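Local coordinates for protein D-glycerate 2-kinase (Thermotoga maritima, PDB 2B8N) that catalyses the ATP-dependent phosphorylation of D-glycerate to 2-phosphoglycerate, a magnesium-dependent step in serine degradation by way of 3-hydroxypyruvate, at residues Glu25-Ser30 against Ala409-Gly414; Asn338-Leu343 against Lys396-Tyr401; Ala348-Glu353 against Thr380-Lys385. All blocks are in the same frame, centred on the assembly; numbering follows the deposited sequence.

Contact 1 of 3, residues Glu25-Ser30 against Ala409-Gly414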
loop_
_atom_site.group_PDB
_atom_site.type_symbol
_atom_site.label_atom_id
_atom_site.label_comp_id
_atom_site.label_asym_id
_atom_site.label_seq_id
_atom_site.Cartn_x
_atom_site.Cartn_y
_atom_site.Cartn_z
ATOM N N GLU A 25 19.117 -10.192 0.613
ATOM C CA GLU A 25 19.673 -8.868 0.879
ATOM C C GLU A 25 19.093 -7.856 -0.111
ATOM O O GLU A 25 18.647 -6.807 0.301
ATOM C CB GLU A 25 21.206 -8.840 0.857
ATOM C CG GLU A 25 21.745 -7.813 1.829
ATOM C CD GLU A 25 23.032 -7.182 1.386
ATOM O OE1 GLU A 25 23.751 -7.796 0.566
ATOM O OE2 GLU A 25 23.315 -6.059 1.869
ATOM N N ILE A 26 19.064 -8.186 -1.401
ATOM C CA ILE A 26 18.514 -7.254 -2.414
ATOM C C ILE A 26 17.057 -6.861 -2.123
ATOM O O ILE A 26 16.688 -5.669 -2.228
ATOM C CB ILE A 26 18.587 -7.828 -3.849
ATOM C CG1 ILE A 26 20.040 -7.935 -4.304
ATOM C CG2 ILE A 26 17.806 -6.948 -4.809
ATOM C CD1 ILE A 26 20.233 -8.937 -5.387
ATOM N N VAL A 27 16.244 -7.868 -1.772
ATOM C CA VAL A 27 14.869 -7.646 -1.345
ATOM C C VAL A 27 14.827 -6.796 -0.087
ATOM O O VAL A 27 14.109 -5.814 -0.079
ATOM C CB VAL A 27 14.103 -8.970 -1.176
ATOM C CG1 VAL A 27 12.753 -8.742 -0.532
ATOM C CG2 VAL A 27 13.939 -9.665 -2.552
ATOM N N LYS A 28 15.622 -7.118 0.940
ATOM C CA LYS A 28 15.613 -6.320 2.193
ATOM C C LYS A 28 16.023 -4.853 1.965
ATOM O O LYS A 28 15.321 -3.936 2.380
ATOM C CB LYS A 28 16.494 -6.947 3.293
ATOM C CG LYS A 28 15.783 -8.009 4.165
ATOM C CD LYS A 28 16.675 -8.475 5.358
ATOM C CE LYS A 28 16.024 -9.564 6.254
ATOM N NZ LYS A 28 15.432 -10.752 5.521
ATOM N N LYS A 29 17.147 -4.642 1.293
ATOM C CA LYS A 29 17.625 -3.302 0.983
ATOM C C LYS A 29 16.721 -2.551 -0.003
ATOM O O LYS A 29 16.647 -1.326 0.062
ATOM C CB LYS A 29 19.047 -3.371 0.413
ATOM C CG LYS A 29 20.102 -3.785 1.407
ATOM C CD LYS A 29 20.565 -2.596 2.245
ATOM C CE LYS A 29 21.418 -3.033 3.450
ATOM N NZ LYS A 29 21.872 -1.877 4.298
ATOM N N SER A 30 16.042 -3.259 -0.912
ATOM C CA SER A 30 15.163 -2.582 -1.859
ATOM C C SER A 30 13.984 -1.931 -1.146
ATOM O O SER A 30 13.610 -0.803 -1.479
ATOM C CB SER A 30 14.664 -3.540 -2.924
ATOM O OG SER A 30 15.757 -4.023 -3.681
ATOM N N ALA A 409 11.951 -22.309 3.429
ATOM C CA ALA A 409 11.823 -21.407 2.287
ATOM C C ALA A 409 10.920 -20.201 2.581
ATOM O O ALA A 409 10.512 -19.491 1.658
ATOM C CB ALA A 409 11.308 -22.189 1.093
ATOM N N LEU A 410 10.622 -19.957 3.857
ATOM C CA LEU A 410 9.883 -18.757 4.253
ATOM C C LEU A 410 10.847 -17.568 4.334
ATOM O O LEU A 410 11.949 -17.706 4.855
ATOM C CB LEU A 410 9.200 -18.929 5.618
ATOM C CG LEU A 410 7.844 -19.631 5.680
ATOM C CD1 LEU A 410 7.391 -19.726 7.124
ATOM C CD2 LEU A 410 6.770 -18.918 4.830
ATOM N N LEU A 411 10.427 -16.413 3.811
ATOM C CA LEU A 411 11.148 -15.150 4.015
ATOM C C LEU A 411 10.500 -14.405 5.169
ATOM O O LEU A 411 9.336 -14.017 5.085
ATOM C CB LEU A 411 11.128 -14.265 2.760
ATOM C CG LEU A 411 11.650 -12.843 3.032
ATOM C CD1 LEU A 411 13.153 -12.791 3.082
ATOM C CD2 LEU A 411 11.125 -11.878 1.993
ATOM N N ILE A 412 11.273 -14.207 6.236
ATOM C CA ILE A 412 10.820 -13.522 7.442
ATOM C C ILE A 412 11.592 -12.229 7.572
ATOM O O ILE A 412 12.784 -12.256 7.829
ATOM C CB ILE A 412 11.093 -14.368 8.707
ATOM C CG1 ILE A 412 10.562 -15.811 8.551
ATOM C CG2 ILE A 412 10.522 -13.667 9.975
ATOM C CD1 ILE A 412 9.158 -16.018 9.023
ATOM N N THR A 413 10.919 -11.101 7.381
ATOM C CA THR A 413 11.537 -9.772 7.512
ATOM C C THR A 413 11.119 -9.080 8.795
ATOM O O THR A 413 11.910 -8.327 9.373
ATOM C CB THR A 413 11.126 -8.843 6.357
ATOM O OG1 THR A 413 9.697 -8.688 6.344
ATOM C CG2 THR A 413 11.576 -9.409 5.030
ATOM N N GLY A 414 9.895 -9.352 9.252
ATOM C CA GLY A 414 9.271 -8.595 10.336
ATOM C C GLY A 414 8.446 -7.483 9.722
ATOM O O GLY A 414 8.521 -7.257 8.524
#

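Contact 2 of 3, residues Asn338-Leu343 against Lys396-Tyr401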
loop_
_atom_site.group_PDB
_atom_site.type_symbol
_atom_site.label_atom_id
_atom_site.label_comp_id
_atom_site.label_asym_id
_atom_site.label_seq_id
_atom_site.Cartn_x
_atom_site.Cartn_y
_atom_site.Cartn_z
ATOM N N ASN A 338 2.056 -13.820 -1.752
ATOM C CA ASN A 338 3.473 -13.960 -2.072
ATOM C C ASN A 338 3.993 -15.378 -1.788
ATOM O O ASN A 338 4.909 -15.884 -2.473
ATOM C CB ASN A 338 4.305 -12.880 -1.358
ATOM C CG ASN A 338 3.961 -11.447 -1.838
ATOM O OD1 ASN A 338 4.195 -11.114 -2.990
ATOM N ND2 ASN A 338 3.420 -10.609 -0.944
ATOM N N GLN A 339 3.410 -16.043 -0.803
ATOM C CA GLN A 339 3.854 -17.400 -0.458
ATOM C C GLN A 339 3.344 -18.423 -1.486
ATOM O O GLN A 339 4.040 -19.413 -1.786
ATOM C CB GLN A 339 3.432 -17.767 0.963
ATOM C CG GLN A 339 4.202 -17.021 2.032
ATOM C CD GLN A 339 3.509 -17.027 3.371
ATOM O OE1 GLN A 339 3.170 -18.076 3.888
ATOM N NE2 GLN A 339 3.294 -15.854 3.939
ATOM N N GLU A 340 2.161 -18.169 -2.055
ATOM C CA GLU A 340 1.635 -19.021 -3.140
ATOM C C GLU A 340 2.413 -18.842 -4.427
ATOM O O GLU A 340 2.680 -19.809 -5.129
ATOM C CB GLU A 340 0.151 -18.783 -3.403
ATOM C CG GLU A 340 -0.704 -19.446 -2.370
ATOM C CD GLU A 340 -2.072 -19.768 -2.851
ATOM O OE1 GLU A 340 -2.366 -19.555 -4.059
ATOM O OE2 GLU A 340 -2.844 -20.250 -1.992
ATOM N N LEU A 341 2.764 -17.598 -4.728
ATOM C CA LEU A 341 3.553 -17.293 -5.914
ATOM C C LEU A 341 4.907 -18.043 -5.842
ATOM O O LEU A 341 5.308 -18.684 -6.814
ATOM C CB LEU A 341 3.734 -15.780 -6.041
ATOM C CG LEU A 341 4.320 -15.211 -7.328
ATOM C CD1 LEU A 341 3.918 -13.758 -7.527
ATOM C CD2 LEU A 341 5.853 -15.341 -7.378
ATOM N N ALA A 342 5.566 -18.003 -4.676
ATOM C CA ALA A 342 6.842 -18.714 -4.468
ATOM C C ALA A 342 6.688 -20.236 -4.519
ATOM O O ALA A 342 7.441 -20.902 -5.202
ATOM C CB ALA A 342 7.448 -18.310 -3.144
ATOM N N LEU A 343 5.697 -20.782 -3.802
ATOM C CA LEU A 343 5.411 -22.236 -3.850
ATOM C C LEU A 343 5.078 -22.801 -5.247
ATOM O O LEU A 343 5.443 -23.926 -5.576
ATOM C CB LEU A 343 4.251 -22.595 -2.918
ATOM C CG LEU A 343 3.901 -24.094 -2.908
ATOM C CD1 LEU A 343 5.105 -24.950 -2.562
ATOM C CD2 LEU A 343 2.816 -24.373 -1.921
ATOM N N LYS A 396 -3.193 -26.571 -3.530
ATOM C CA LYS A 396 -4.638 -26.779 -3.718
ATOM C C LYS A 396 -5.417 -26.351 -2.479
ATOM O O LYS A 396 -6.527 -25.848 -2.571
ATOM C CB LYS A 396 -4.966 -28.249 -4.058
ATOM C CG LYS A 396 -6.503 -28.559 -4.161
ATOM C CD LYS A 396 -6.836 -30.030 -4.451
ATOM C CE LYS A 396 -6.388 -30.457 -5.837
ATOM N NZ LYS A 396 -6.952 -31.783 -6.194
ATOM N N ASN A 397 -4.827 -26.553 -1.316
ATOM C CA ASN A 397 -5.509 -26.292 -0.059
ATOM C C ASN A 397 -5.233 -24.888 0.502
ATOM O O ASN A 397 -5.668 -24.574 1.614
ATOM C CB ASN A 397 -5.100 -27.376 0.938
ATOM C CG ASN A 397 -6.104 -27.567 2.038
ATOM O OD1 ASN A 397 -7.292 -27.793 1.789
ATOM N ND2 ASN A 397 -5.630 -27.504 3.276
ATOM N N ASN A 398 -4.533 -24.051 -0.266
ATOM C CA ASN A 398 -4.167 -22.692 0.165
ATOM C C ASN A 398 -3.374 -22.689 1.500
ATOM O O ASN A 398 -3.608 -21.880 2.407
ATOM C CB ASN A 398 -5.413 -21.782 0.226
ATOM C CG ASN A 398 -6.050 -21.550 -1.139
ATOM O OD1 ASN A 398 -7.183 -21.960 -1.385
ATOM N ND2 ASN A 398 -5.328 -20.886 -2.023
ATOM N N ASP A 399 -2.419 -23.609 1.576
ATOM C CA ASP A 399 -1.584 -23.822 2.758
ATOM C C ASP A 399 -0.107 -23.639 2.385
ATOM O O ASP A 399 0.753 -24.426 2.771
ATOM C CB ASP A 399 -1.844 -25.243 3.286
ATOM C CG ASP A 399 -1.446 -25.432 4.744
ATOM O OD1 ASP A 399 -1.536 -24.482 5.554
ATOM O OD2 ASP A 399 -1.054 -26.566 5.078
ATOM N N SER A 400 0.173 -22.602 1.607
ATOM C CA SER A 400 1.543 -22.258 1.188
ATOM C C SER A 400 2.509 -22.042 2.378
ATOM O O SER A 400 3.613 -22.546 2.374
ATOM C CB SER A 400 1.499 -21.013 0.260
ATOM O OG SER A 400 0.444 -20.092 0.616
ATOM N N TYR A 401 2.073 -21.326 3.407
ATOM C CA TYR A 401 2.937 -21.064 4.579
ATOM C C TYR A 401 3.631 -22.316 5.063
ATOM O O TYR A 401 4.857 -22.325 5.224
ATOM C CB TYR A 401 2.138 -20.462 5.744
ATOM C CG TYR A 401 2.954 -20.105 6.963
ATOM C CD1 TYR A 401 3.273 -21.060 7.919
ATOM C CD2 TYR A 401 3.384 -18.808 7.183
ATOM C CE1 TYR A 401 4.014 -20.733 9.062
ATOM C CE2 TYR A 401 4.127 -18.473 8.318
ATOM C CZ TYR A 401 4.439 -19.442 9.252
ATOM O OH TYR A 401 5.165 -19.125 10.372
#

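Contact 3 of 3, residues Ala348-Glu353 against Thr380-Lys385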
loop_
_atom_site.group_PDB
_atom_site.type_symbol
_atom_site.label_atom_id
_atom_site.label_comp_id
_atom_site.label_asym_id
_atom_site.label_seq_id
_atom_site.Cartn_x
_atom_site.Cartn_y
_atom_site.Cartn_z
ATOM N N ALA A 348 7.340 -25.362 -10.565
ATOM C CA ALA A 348 7.781 -25.091 -11.943
ATOM C C ALA A 348 9.310 -25.142 -12.174
ATOM O O ALA A 348 9.747 -25.382 -13.292
ATOM C CB ALA A 348 7.254 -23.724 -12.388
ATOM N N LEU A 349 10.116 -24.876 -11.140
ATOM C CA LEU A 349 11.579 -24.849 -11.273
ATOM C C LEU A 349 12.249 -26.078 -10.722
ATOM O O LEU A 349 13.461 -26.069 -10.580
ATOM C CB LEU A 349 12.185 -23.660 -10.535
ATOM C CG LEU A 349 11.652 -22.284 -10.872
ATOM C CD1 LEU A 349 12.158 -21.277 -9.829
ATOM C CD2 LEU A 349 12.060 -21.902 -12.287
ATOM N N GLU A 350 11.499 -27.125 -10.382
ATOM C CA GLU A 350 12.124 -28.316 -9.811
ATOM C C GLU A 350 13.246 -28.803 -10.723
ATOM O O GLU A 350 13.068 -28.921 -11.938
ATOM C CB GLU A 350 11.110 -29.448 -9.584
ATOM C CG GLU A 350 11.763 -30.711 -9.021
ATOM C CD GLU A 350 10.782 -31.758 -8.539
ATOM O OE1 GLU A 350 9.561 -31.493 -8.511
ATOM O OE2 GLU A 350 11.238 -32.858 -8.163
ATOM N N GLY A 351 14.406 -29.072 -10.132
ATOM C CA GLY A 351 15.503 -29.721 -10.837
ATOM C C GLY A 351 16.386 -28.823 -11.667
ATOM O O GLY A 351 17.232 -29.289 -12.401
ATOM N N ILE A 352 16.205 -27.524 -11.559
ATOM C CA ILE A 352 17.025 -26.615 -12.336
ATOM C C ILE A 352 18.059 -25.973 -11.430
ATOM O O ILE A 352 17.710 -25.310 -10.464
ATOM C CB ILE A 352 16.197 -25.522 -13.001
ATOM C CG1 ILE A 352 15.170 -26.115 -13.947
ATOM C CG2 ILE A 352 17.106 -24.600 -13.798
ATOM C CD1 ILE A 352 14.167 -25.084 -14.452
ATOM N N GLU A 353 19.331 -26.192 -11.739
ATOM C CA GLU A 353 20.423 -25.527 -11.041
ATOM C C GLU A 353 20.352 -24.039 -11.291
ATOM O O GLU A 353 19.872 -23.616 -12.326
ATOM C CB GLU A 353 21.781 -25.968 -11.605
ATOM C CG GLU A 353 22.226 -27.429 -11.412
ATOM C CD GLU A 353 23.586 -27.684 -12.101
ATOM O OE1 GLU A 353 24.198 -26.693 -12.586
ATOM O OE2 GLU A 353 24.039 -28.852 -12.168
ATOM N N THR A 380 13.795 -26.983 -3.651
ATOM C CA THR A 380 12.679 -26.797 -2.719
ATOM C C THR A 380 11.578 -27.885 -2.802
ATOM O O THR A 380 11.200 -28.488 -1.774
ATOM C CB THR A 380 12.031 -25.387 -2.925
ATOM O OG1 THR A 380 13.020 -24.364 -2.747
ATOM C CG2 THR A 380 10.864 -25.148 -1.944
ATOM N N ALA A 381 11.067 -28.124 -4.012
ATOM C CA ALA A 381 10.008 -29.123 -4.228
ATOM C C ALA A 381 10.456 -30.553 -3.895
ATOM O O ALA A 381 9.700 -31.325 -3.317
ATOM C CB ALA A 381 9.490 -29.040 -5.653
ATOM N N LYS A 382 11.681 -30.904 -4.262
ATOM C CA LYS A 382 12.198 -32.231 -3.934
ATOM C C LYS A 382 12.559 -32.390 -2.435
ATOM O O LYS A 382 12.532 -33.520 -1.899
ATOM C CB LYS A 382 13.318 -32.684 -4.896
ATOM C CG LYS A 382 14.411 -31.691 -5.207
ATOM C CD LYS A 382 15.460 -32.298 -6.183
ATOM C CE LYS A 382 15.077 -32.154 -7.668
ATOM N NZ LYS A 382 14.315 -33.319 -8.188
ATOM N N THR A 383 12.864 -31.285 -1.750
ATOM C CA THR A 383 13.038 -31.339 -0.296
ATOM C C THR A 383 11.714 -31.789 0.331
ATOM O O THR A 383 11.697 -32.661 1.213
ATOM C CB THR A 383 13.460 -29.986 0.343
ATOM O OG1 THR A 383 14.679 -29.495 -0.239
ATOM C CG2 THR A 383 13.673 -30.173 1.838
ATOM N N LEU A 384 10.613 -31.211 -0.152
ATOM C CA LEU A 384 9.273 -31.597 0.282
ATOM C C LEU A 384 8.883 -33.035 -0.089
ATOM O O LEU A 384 8.367 -33.790 0.754
ATOM C CB LEU A 384 8.247 -30.624 -0.283
ATOM C CG LEU A 384 8.213 -29.260 0.392
ATOM C CD1 LEU A 384 7.318 -28.308 -0.398
ATOM C CD2 LEU A 384 7.741 -29.359 1.835
ATOM N N LYS A 385 9.129 -33.420 -1.337
ATOM C CA LYS A 385 8.881 -34.805 -1.760
ATOM C C LYS A 385 9.693 -35.803 -0.933
ATOM O O LYS A 385 9.147 -36.819 -0.481
ATOM C CB LYS A 385 9.140 -34.984 -3.259
ATOM C CG LYS A 385 8.151 -34.199 -4.148
ATOM C CD LYS A 385 8.560 -34.190 -5.623
ATOM C CE LYS A 385 7.530 -33.442 -6.494
ATOM N NZ LYS A 385 7.802 -33.462 -7.988
#

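Contact 1 of 3, residues Glu25-Ser30 against Ala409-Gly414
Lys28 leaves helix 17-32 with its chi2 and chi3 fully extended and then bends at chi4 (49°), which brings NZ alongside Leu411-Thr413. Facing it, Leu411 has CG anti to its backbone N (chi1 170°), so its two methyls reach out to the helix, and Thr413 holds OG1 in the crowded position between N and the carbonyl carbon (chi1 59°), with CG2 beside the backbone N. The side chains of Lys28 and Leu411 overlap alongside, running oppositely. NZ of Lys28 thereby lies 3.9 Å from CD1 of Leu411, and CG2 of Thr413 is 4.1 Å from the same nitrogen. The carbonyl O of Ile412, at 3.8 Å from Lys28 NZ, is too distant to count as a bond. Deeper in, Val27 CG1 meets the other Leu411 methyl, CD2, at 4.3 Å, and both residues also rest on Ala360 of strand 355-361. Thr413 OG1 donates to a lone pair of Gly414 O (2.9 Å), a bond internal to its own segment. Another flank of the helix, through Ile26 and Ser30, packs on helix 263-276. An N-terminal helix is thus laid against the mixed sheet near its edge strand 410-411. Loose apolar packing joins the two, with a lysine ammonium near a carbonyl that probably feels it by electrostatics alone.

Contact 2 of 3, residues Asn338-Leu343 against Lys396-Tyr401
A Schellman motif closes helix 391-396, and its turn, running on into helix 400-406, is packed against helix 337-348 in the MOFRL part of the chain. Asn398 is the C-prime residue: with its positive phi (56°), its N bonds back to Leu395 O, while Asp399 N bonds to Tyr394 O. The end of the Asn398 side chain comes up to the neighbouring helix, where ND2 donates to Glu340 OE2 at 2.6 Å with an N-H...O angle of 157°. Glu340 has CG beside its backbone N and an extended chain beyond it. The two side chains cross obliquely, yet their flat ends are nearly coplanar, 8° apart, and OE2 accepts on its syn lone pair. OD1 of the same amide takes the N-H groups of Lys330 and Gly331, so Asn398 also ties in a third piece of chain; the amide N-H and, more weakly, distant Arg293, in a long ion pair with Glu340 OE1, would probably favour the charged form of this buried acid.

Ser400 packs on the helix backbone beside Gln339 and Glu340. Its CB lies against the backbone carbonyl carbon of Gln339, and its OG is 3.3 Å from Glu340 CG. Leu343 extends the packing one helical turn on, with CD2 at 4.0 Å from Ser400 CA. Gln339 and Tyr401 lie alongside one another with their ends heading in one direction, each anchored beyond the pair, NE2 on Thr369 OG1 and the phenol OH on Asp370 OD1. Amide and ring are steeply inclined to each other, and Gln339 OE1 comes to the ring edge near its plane, 3.4 Å from Tyr401 CD2 and 3.2 Å from Tyr401 CB.

Contact 3 of 3, residues Ala348-Glu353 against Thr380-Lys385
Salt bridges dominate this contact, and all of them run through one carboxylate. Glu350 has CG anti to its backbone N (chi1 179°) and an extended chain, carrying the acid to helix 380-386, where two lysines one helical turn apart take one oxygen each. Lys385, itself extended, meets it tip to tip: NZ lies 2.7 Å from Glu350 OE1, on the syn lone pair. Lys382 comes from another side. Its CG occupies the crowded position between N and the carbonyl carbon, and bends at chi3 and chi4 fold the chain back so that it crosses the glutamate obliquely and reaches Glu350 OE2 with NZ at 3.1 Å, on the anti lone pair. An alanine here in place of Glu350 would remove both salt bridges and would probably loosen the hold of the turn on the helix, leaving the two ammonium groups without this shared counter-charge.

Van der Waals contacts are slight. Ala381 CB lies 3.8 Å from Glu350 OE1, and the CE methylene of Lys382 passes 4.0 Å from Gly351 N.

A backbone hydrogen bond joins Gly351 and Gly378, just ahead of the helix. The loop itself is a type II beta turn from Leu349 to Ile352, closed by Ile352 N to Leu349 O (3.3 Å), with glycine at positive phi in its third position, the classic place for one.

How the contacts relate
From the N terminus, helix 17-32 supplies the first half of contact 1, whose partner comes only at 409-414, so this contact closes a loop that holds the whole six-stranded parallel sheet and much of the mixed one. Contact 2 opens next at 338-343 and closes at 396-401; contact 3, 348-353 with 380-385, lies inside it. The three are nested and none cross. Contact 2 joins the first half of helix 337-348 to the turn and helix start at 398-401, contact 3 joins the turn after that helix to helix 380-386, and contact 1 brings in the N-terminal helix. Leu410 of contact 1 packs on Tyr401 of contact 2, and Ala409 on Thr380 of contact 3.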